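Local coordinates for protein EvdMO1 (Micromonospora carbonacea, PDB 5T39) that probably transfers a methyl group from S-adenosylmethionine in everninomicin biosynthesis, as the methyltransferase domain of a fused methyltransferase-oxidase, at residues I27-A31 with F116-V120; R143-C149 with V169-L175; T177-S183 with W215-L221. All coordinates share one frame; numbering follows the deposited sequence. Where two conformers were deposited one is given.

In the fold
The three contacts follow one another along the chain, each closing before the next opens. Interaction 1 joins the N-terminal helix 24-33 to helix 108-121 at one end of the molecule. Interaction 2 pairs two neighbouring strands in the seven-stranded sheet of the Rossmann-like fold, its centre about 29 Å from that of interaction 1. Interaction 3 lies at the far end of one of those strands, 172-180, its centre about 21 Å from that of interaction 2 and about 38 Å from that of interaction 1. Leu175 of interaction 2 also packs against Leu221 of interaction 3. Strand 172-180 is thus shared: its beginning pairs with a strand whose Leu148 side chain is about 6 Å from bound S-adenosyl-L-homocysteine, and its end meets residues 215-221.

Interaction 1: residues I27-A31 with F116-V120; sequences IQRRA and FVMEV
Arg30 and Phe116 reach across from facing helices and overlap along their lengths; the two helices are nearly antiparallel, their local axes making an angle of 170° and standing 11.7 Å apart. Phe116 spans much of that width. The Arg30 side chain leaves its helix with CG anti to the backbone N (chi1 -164°) and stays extended as far as NE, so that its methylenes run along the ring and CD lies 3.5 Å from Phe116 CD1. Beyond this, one face of the guanidinium rests on CD1 of the same ring.

The polar end is met by Glu119, one helical turn on from Phe116. Arg30 NH2 donates a straight bond of 2.8 Å to Glu119 OE1, forming a salt bridge. The acceptor lies in the guanidinium plane, but the donor stands 51° out of the carboxylate plane. Both side chains were modelled in two conformers, so the bond is described for one of them.

Inside, two backbone carbonyls near the ring are satisfied within their own helices. Ile27 O accepts from Ala31 N at 2.9 Å, and Phe116 CZ packs against this bonded pair, 3.7 Å from Ile27 O. Phe116 O likewise receives Val120 N at 2.9 Å. Ala31 O instead accepts from outside its helix, from the indole NE1 of Trp37. The remaining contacts are apolar: Ala31 CB approaches Phe116 CE2 to 4.0 Å, and Ile27 CD1 meets Val120 CG1 at 4.2 Å.

Phe41 and Phe43 of strand 41-43 pack beside these side chains, Phe41 meeting the Phe116 ring and Phe43 touching both Ile27 and Val120. The arrangement is an antiparallel helix-helix packing with an apolar interior and a charged pair at its border, joining the N-terminal helix to a helix that links two parallel strands of the Rossmann-like methyltransferase fold.

Interaction 2: residues R143-C149 with V169-L175; sequences RFDAVLC and VSAGIYL
Val147, Leu148 and Cys149 pair in parallel register with Ile173, Tyr174 and Leu175, the strand axes 4.5 Å apart at 17°. Three backbone bonds knit them: Val147 N to Gly172 O, Tyr174 N to Val147 O, and Cys149 N to Tyr174 O, each 2.9 Å long. Before the strands, Phe144 N donates to Val169 O.

Ser170 closes this end. With OG swung anti to the backbone N (chi1 -173°), the hydroxyl sits between the Phe144 carbonyl and Gly172 N and serves both: it donates to Phe144 O over 2.9 Å from 58° out of the carbonyl plane, and accepts from Gly172 N in an ST turn. A water also donates to Phe144 O while accepting from Ala171 N, giving that carbonyl a second donor.

On one face of the sheet, Leu148 and Tyr174 lie alongside each other, with Leu148 CD1 3.5 Å from Tyr174 CD2. On the other, Cys149 CB touches Ile173 CD1 at 4.0 Å, and Cys149 SG meets Leu175 CD1 at 3.9 Å.

The pair belongs to a beta-alpha-beta unit whose helix 159-169 packs on Cys149 and Ile173; helix 62-72 meets Leu148 and Tyr174 on the opposite face, and strand 78-82 continues the sheet beyond residues 146-149.

Interaction 3: residues T177-S183 with W215-L221; sequences THYWGSS and WLDRASL
Trp180 N donates an almost straight hydrogen bond of 2.8 Å to Leu216 O, tying the end of strand 172-180, in the seven-stranded Rossmann-like sheet, to strand 212-216, the last of a small three-stranded antiparallel sheet, just before helix 218-228 and its N-cap Asp217. Two waters flank this bond, one bridging His178 O and Leu216 N, the other Trp180 O and Arg218 N.

Tyr179 turns its ring toward the first turn of the helix, CG lying between the backbone N and the carbonyl carbon (chi1 69°). Arg218 CG sits over a face of the ring in a CH-pi contact, 4.2 Å from its centroid. Beyond the methylenes, Arg218 NE and Tyr179 OH share an outside partner, Glu238 OE2. Leu221 CD2 approaches both Tyr179 CD1 and Thr177 CG2 at 4.2 Å.

Trp215 packs at the other side of the strand. Its six-membered ring is within 6° of parallel to the His178 imidazole but slid well aside, so that Trp215 CZ3 instead touches His178 CB at 3.5 Å.

The two Asp217 carboxylate oxygens divide the work: OD1 receives Ser220 N and OG from opposite faces of its plane, whereas OD2 accepts Ser183 OG at 2.7 Å on its anti side.

Interaction 1: residues I27-A31 with F116-V120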
# COMPACT_ATOMS: atom_id res chain seq x y z
N ILE A 27 -18.59 18.34 -4.58
CA ILE A 27 -17.18 17.97 -4.64
C ILE A 27 -16.36 18.97 -3.85
O ILE A 27 -15.51 18.61 -3.03
CB ILE A 27 -16.70 17.87 -6.10
CG1 ILE A 27 -17.46 16.78 -6.86
CG2 ILE A 27 -15.20 17.59 -6.14
CD1 ILE A 27 -17.13 16.72 -8.36
N GLN A 28 -16.62 20.26 -4.09
CA GLN A 28 -15.89 21.31 -3.39
C GLN A 28 -16.12 21.24 -1.89
O GLN A 28 -15.17 21.30 -1.09
CB GLN A 28 -16.32 22.67 -3.94
CG GLN A 28 -15.58 23.84 -3.32
CD GLN A 28 -15.96 25.19 -3.92
OE1 GLN A 28 -16.97 25.32 -4.61
NE2 GLN A 28 -15.16 26.20 -3.62
N ARG A 29 -17.38 21.14 -1.47
CA ARG A 29 -17.69 21.15 -0.04
C ARG A 29 -17.03 19.97 0.65
O ARG A 29 -16.43 20.11 1.73
CB ARG A 29 -19.20 21.08 0.15
CG ARG A 29 -19.61 21.21 1.62
CD ARG A 29 -21.00 20.65 1.89
NE ARG A 29 -21.02 19.21 1.69
CZ ARG A 29 -20.51 18.32 2.54
NH1 ARG A 29 -19.96 18.70 3.69
NH2 ARG A 29 -20.54 17.04 2.22
N ARG A 30 -17.16 18.79 0.06
CA ARG A 30 -16.68 17.59 0.72
C ARG A 30 -15.16 17.52 0.70
O ARG A 30 -14.54 17.15 1.70
CB ARG A 30 -17.31 16.38 0.05
CG ARG A 30 -17.22 15.12 0.86
CD ARG A 30 -18.27 14.13 0.37
NE ARG A 30 -17.93 12.79 0.77
CZ ARG A 30 -18.37 11.71 0.16
NH1 ARG A 30 -17.97 10.53 0.58
NH2 ARG A 30 -19.20 11.80 -0.88
N ALA A 31 -14.53 17.91 -0.41
CA ALA A 31 -13.07 17.93 -0.45
C ALA A 31 -12.52 18.85 0.63
O ALA A 31 -11.51 18.54 1.28
CB ALA A 31 -12.56 18.35 -1.82
N PHE A 116 -14.51 8.96 -0.75
CA PHE A 116 -14.96 10.10 -1.54
C PHE A 116 -14.40 10.03 -2.96
O PHE A 116 -15.12 10.23 -3.94
CB PHE A 116 -14.53 11.38 -0.81
CG PHE A 116 -14.63 12.64 -1.62
CD1 PHE A 116 -15.85 13.17 -2.00
CD2 PHE A 116 -13.47 13.33 -1.95
CE1 PHE A 116 -15.91 14.37 -2.69
CE2 PHE A 116 -13.53 14.52 -2.64
CZ PHE A 116 -14.74 15.04 -3.01
N VAL A 117 -13.10 9.74 -3.09
CA VAL A 117 -12.49 9.62 -4.40
C VAL A 117 -13.23 8.59 -5.25
O VAL A 117 -13.54 8.82 -6.43
CB VAL A 117 -10.99 9.29 -4.26
CG1 VAL A 117 -10.35 8.91 -5.60
CG2 VAL A 117 -10.25 10.47 -3.63
N MET A 118 -13.52 7.42 -4.67
CA MET A 118 -14.20 6.38 -5.44
C MET A 118 -15.59 6.82 -5.86
O MET A 118 -16.05 6.48 -6.95
CB MET A 118 -14.30 5.07 -4.67
CG MET A 118 -12.98 4.48 -4.29
SD MET A 118 -11.75 4.35 -5.61
CE MET A 118 -10.33 4.82 -4.64
N GLU A 119 -16.30 7.53 -4.98
CA GLU A 119 -17.63 8.00 -5.34
C GLU A 119 -17.57 9.04 -6.45
O GLU A 119 -18.36 8.97 -7.40
CB GLU A 119 -18.35 8.55 -4.11
CG GLU A 119 -19.78 8.93 -4.45
CD GLU A 119 -20.63 9.33 -3.28
OE1 GLU A 119 -20.12 9.44 -2.16
OE2 GLU A 119 -21.84 9.55 -3.49
N VAL A 120 -16.64 9.98 -6.37
CA VAL A 120 -16.53 11.01 -7.41
C VAL A 120 -16.24 10.37 -8.76
O VAL A 120 -16.78 10.80 -9.78
CB VAL A 120 -15.44 12.04 -7.03
CG1 VAL A 120 -15.15 12.98 -8.18
CG2 VAL A 120 -15.84 12.81 -5.80

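Interaction 2: residues R143-C149 with V169-L175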
# COMPACT_ATOMS: atom_id res chain seq x y z
N ARG A 143 -9.42 -15.21 -1.57
CA ARG A 143 -8.23 -15.39 -2.39
C ARG A 143 -8.09 -14.24 -3.37
O ARG A 143 -9.09 -13.74 -3.89
CB ARG A 143 -8.31 -16.70 -3.18
CG ARG A 143 -7.04 -17.05 -3.95
CD ARG A 143 -7.12 -18.47 -4.51
NE ARG A 143 -5.86 -18.88 -5.12
CZ ARG A 143 -5.51 -18.65 -6.38
NH1 ARG A 143 -6.33 -18.01 -7.19
NH2 ARG A 143 -4.34 -19.05 -6.83
N PHE A 144 -6.85 -13.86 -3.64
CA PHE A 144 -6.54 -12.79 -4.57
C PHE A 144 -5.48 -13.27 -5.55
O PHE A 144 -4.60 -14.06 -5.21
CB PHE A 144 -6.02 -11.55 -3.82
CG PHE A 144 -7.02 -11.02 -2.85
CD1 PHE A 144 -7.92 -10.06 -3.22
CD2 PHE A 144 -7.08 -11.53 -1.56
CE1 PHE A 144 -8.88 -9.60 -2.33
CE2 PHE A 144 -8.03 -11.09 -0.68
CZ PHE A 144 -8.93 -10.12 -1.06
N ASP A 145 -5.55 -12.75 -6.76
CA ASP A 145 -4.51 -13.05 -7.73
C ASP A 145 -3.18 -12.42 -7.34
O ASP A 145 -2.12 -12.97 -7.65
CB ASP A 145 -4.95 -12.54 -9.10
CG ASP A 145 -6.19 -13.25 -9.59
OD1 ASP A 145 -6.15 -14.49 -9.68
OD2 ASP A 145 -7.21 -12.59 -9.87
N ALA A 146 -3.21 -11.26 -6.69
CA ALA A 146 -1.99 -10.60 -6.28
C ALA A 146 -2.34 -9.56 -5.23
O ALA A 146 -3.48 -9.09 -5.13
CB ALA A 146 -1.26 -9.97 -7.47
N VAL A 147 -1.33 -9.21 -4.45
CA VAL A 147 -1.40 -8.23 -3.38
C VAL A 147 -0.47 -7.07 -3.72
O VAL A 147 0.70 -7.30 -4.07
CB VAL A 147 -0.96 -8.85 -2.04
CG1 VAL A 147 -0.95 -7.83 -0.93
CG2 VAL A 147 -1.85 -10.03 -1.69
N LEU A 148 -0.97 -5.85 -3.63
CA LEU A 148 -0.15 -4.65 -3.71
C LEU A 148 0.18 -4.23 -2.28
O LEU A 148 -0.73 -4.01 -1.47
CB LEU A 148 -0.87 -3.53 -4.45
CG LEU A 148 -0.12 -2.19 -4.50
CD1 LEU A 148 1.24 -2.33 -5.17
CD2 LEU A 148 -0.94 -1.14 -5.22
N CYS A 149 1.48 -4.13 -1.98
CA CYS A 149 1.95 -3.73 -0.66
C CYS A 149 3.05 -2.69 -0.84
O CYS A 149 4.24 -3.02 -0.89
CB CYS A 149 2.45 -4.94 0.11
SG CYS A 149 3.00 -4.57 1.78
N VAL A 169 -3.22 -15.40 1.40
CA VAL A 169 -4.34 -15.08 0.52
C VAL A 169 -3.98 -15.05 -0.96
O VAL A 169 -4.90 -14.94 -1.79
CB VAL A 169 -5.03 -13.76 0.93
CG1 VAL A 169 -5.43 -13.81 2.40
CG2 VAL A 169 -4.13 -12.54 0.66
N SER A 170 -2.70 -15.13 -1.32
CA SER A 170 -2.30 -14.91 -2.70
C SER A 170 -0.94 -15.55 -2.97
O SER A 170 -0.14 -15.76 -2.06
CB SER A 170 -2.21 -13.42 -2.99
OG SER A 170 -1.96 -13.15 -4.36
N ALA A 171 -0.67 -15.76 -4.25
CA ALA A 171 0.62 -16.26 -4.70
C ALA A 171 1.48 -15.17 -5.31
O ALA A 171 2.57 -15.48 -5.82
CB ALA A 171 0.43 -17.40 -5.71
N GLY A 172 1.04 -13.93 -5.30
CA GLY A 172 1.81 -12.85 -5.87
C GLY A 172 1.79 -11.62 -4.99
O GLY A 172 0.75 -11.27 -4.44
N ILE A 173 2.93 -10.94 -4.88
CA ILE A 173 3.01 -9.67 -4.18
C ILE A 173 3.85 -8.70 -4.99
O ILE A 173 4.90 -9.05 -5.53
CB ILE A 173 3.56 -9.85 -2.74
CG1 ILE A 173 3.44 -8.54 -1.94
CG2 ILE A 173 5.00 -10.38 -2.75
CD1 ILE A 173 3.77 -8.71 -0.47
N TYR A 174 3.38 -7.46 -5.07
CA TYR A 174 4.14 -6.33 -5.59
C TYR A 174 4.50 -5.51 -4.36
O TYR A 174 3.61 -4.93 -3.73
CB TYR A 174 3.31 -5.54 -6.58
CG TYR A 174 4.01 -4.39 -7.27
CD1 TYR A 174 4.41 -4.49 -8.59
CD2 TYR A 174 4.26 -3.21 -6.60
CE1 TYR A 174 5.03 -3.44 -9.23
CE2 TYR A 174 4.87 -2.15 -7.24
CZ TYR A 174 5.25 -2.28 -8.55
OH TYR A 174 5.87 -1.25 -9.22
N LEU A 175 5.77 -5.54 -3.98
CA LEU A 175 6.23 -4.97 -2.72
C LEU A 175 7.15 -3.80 -3.01
O LEU A 175 8.19 -3.96 -3.65
CB LEU A 175 6.99 -6.04 -1.93
CG LEU A 175 7.62 -5.56 -0.62
CD1 LEU A 175 6.53 -5.21 0.38
CD2 LEU A 175 8.56 -6.63 -0.07
O HOH W 1 -2.97 -16.19 -5.98

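Interaction 3: residues T177-S183 with W215-L221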
# COMPACT_ATOMS: atom_id res chain seq x y z
N THR A 177 9.19 -1.00 -0.74
CA THR A 177 9.52 -0.75 0.65
C THR A 177 10.92 -0.17 0.77
O THR A 177 11.77 -0.35 -0.10
CB THR A 177 9.42 -2.04 1.48
OG1 THR A 177 9.55 -1.73 2.87
CG2 THR A 177 10.45 -3.08 1.06
N HIS A 178 11.15 0.50 1.89
CA HIS A 178 12.51 0.73 2.35
C HIS A 178 13.04 -0.49 3.11
O HIS A 178 12.28 -1.31 3.63
CB HIS A 178 12.56 1.91 3.31
CG HIS A 178 12.15 3.20 2.70
ND1 HIS A 178 12.78 3.75 1.61
CD2 HIS A 178 11.18 4.08 3.05
CE1 HIS A 178 12.21 4.90 1.30
NE2 HIS A 178 11.23 5.13 2.16
N TYR A 179 14.36 -0.56 3.18
CA TYR A 179 15.05 -1.48 4.07
C TYR A 179 16.29 -0.74 4.56
O TYR A 179 16.65 0.32 4.04
CB TYR A 179 15.34 -2.85 3.42
CG TYR A 179 16.37 -2.82 2.33
CD1 TYR A 179 16.01 -2.69 0.99
CD2 TYR A 179 17.72 -2.93 2.63
CE1 TYR A 179 16.98 -2.66 -0.01
CE2 TYR A 179 18.68 -2.90 1.65
CZ TYR A 179 18.31 -2.76 0.34
OH TYR A 179 19.30 -2.71 -0.62
N TRP A 180 16.94 -1.29 5.58
CA TRP A 180 18.08 -0.64 6.21
C TRP A 180 19.37 -1.22 5.63
O TRP A 180 19.51 -2.44 5.53
CB TRP A 180 18.03 -0.85 7.72
CG TRP A 180 19.07 -0.10 8.46
CD1 TRP A 180 20.12 -0.62 9.14
CD2 TRP A 180 19.18 1.33 8.59
NE1 TRP A 180 20.88 0.38 9.69
CE2 TRP A 180 20.33 1.59 9.37
CE3 TRP A 180 18.43 2.42 8.12
CZ2 TRP A 180 20.74 2.88 9.70
CZ3 TRP A 180 18.84 3.71 8.46
CH2 TRP A 180 19.98 3.92 9.24
N GLY A 181 20.31 -0.33 5.28
CA GLY A 181 21.49 -0.68 4.50
C GLY A 181 22.65 -1.28 5.24
O GLY A 181 23.68 -1.55 4.62
N SER A 182 22.54 -1.49 6.55
CA SER A 182 23.62 -2.05 7.35
C SER A 182 23.05 -3.12 8.25
O SER A 182 21.86 -3.13 8.57
CB SER A 182 24.27 -0.97 8.19
OG SER A 182 25.25 -1.52 9.05
N SER A 183 23.90 -4.06 8.63
CA SER A 183 23.54 -5.07 9.61
C SER A 183 24.17 -4.79 10.96
O SER A 183 23.85 -5.48 11.94
CB SER A 183 23.94 -6.45 9.09
OG SER A 183 23.35 -6.70 7.83
N TRP A 215 12.45 -2.08 10.76
CA TRP A 215 12.98 -2.21 9.41
C TRP A 215 13.88 -3.45 9.36
O TRP A 215 14.47 -3.83 10.36
CB TRP A 215 13.82 -0.99 9.03
CG TRP A 215 13.08 0.29 8.82
CD1 TRP A 215 11.98 0.75 9.48
CD2 TRP A 215 13.43 1.30 7.88
NE1 TRP A 215 11.62 1.99 9.00
CE2 TRP A 215 12.50 2.34 8.01
CE3 TRP A 215 14.44 1.42 6.93
CZ2 TRP A 215 12.55 3.49 7.23
CZ3 TRP A 215 14.49 2.56 6.16
CH2 TRP A 215 13.55 3.58 6.31
N LEU A 216 13.99 -4.05 8.19
CA LEU A 216 14.83 -5.21 7.95
C LEU A 216 16.11 -4.79 7.22
O LEU A 216 16.10 -3.84 6.44
CB LEU A 216 14.08 -6.23 7.10
CG LEU A 216 12.87 -6.84 7.81
CD1 LEU A 216 11.94 -7.53 6.84
CD2 LEU A 216 13.29 -7.83 8.86
N ASP A 217 17.20 -5.53 7.46
CA ASP A 217 18.31 -5.44 6.52
C ASP A 217 17.97 -6.23 5.26
O ASP A 217 16.94 -6.89 5.18
CB ASP A 217 19.66 -5.81 7.16
CG ASP A 217 19.79 -7.28 7.54
OD1 ASP A 217 18.84 -8.07 7.32
OD2 ASP A 217 20.87 -7.64 8.09
N ARG A 218 18.82 -6.12 4.24
CA ARG A 218 18.47 -6.71 2.95
C ARG A 218 18.34 -8.22 3.05
O ARG A 218 17.40 -8.81 2.52
CB ARG A 218 19.47 -6.34 1.86
CG ARG A 218 18.90 -6.56 0.47
CD ARG A 218 19.94 -6.29 -0.61
NE ARG A 218 19.37 -6.28 -1.96
CZ ARG A 218 19.12 -7.35 -2.70
NH1 ARG A 218 19.41 -8.58 -2.26
NH2 ARG A 218 18.61 -7.20 -3.92
N ALA A 219 19.31 -8.87 3.70
CA ALA A 219 19.27 -10.32 3.79
C ALA A 219 18.01 -10.77 4.51
O ALA A 219 17.40 -11.77 4.14
CB ALA A 219 20.51 -10.84 4.52
N SER A 220 17.61 -10.05 5.56
CA SER A 220 16.43 -10.46 6.30
C SER A 220 15.16 -10.20 5.52
O SER A 220 14.20 -10.96 5.64
CB SER A 220 16.38 -9.76 7.66
OG SER A 220 17.49 -10.14 8.45
N LEU A 221 15.12 -9.13 4.71
CA LEU A 221 13.97 -8.91 3.84
C LEU A 221 13.81 -10.06 2.86
O LEU A 221 12.70 -10.58 2.68
CB LEU A 221 14.13 -7.58 3.10
CG LEU A 221 13.07 -7.30 2.04
CD1 LEU A 221 11.68 -7.22 2.66
CD2 LEU A 221 13.41 -6.02 1.29
O HOH W 2 12.30 -3.08 6.02
O HOH W 3 21.06 -4.27 4.37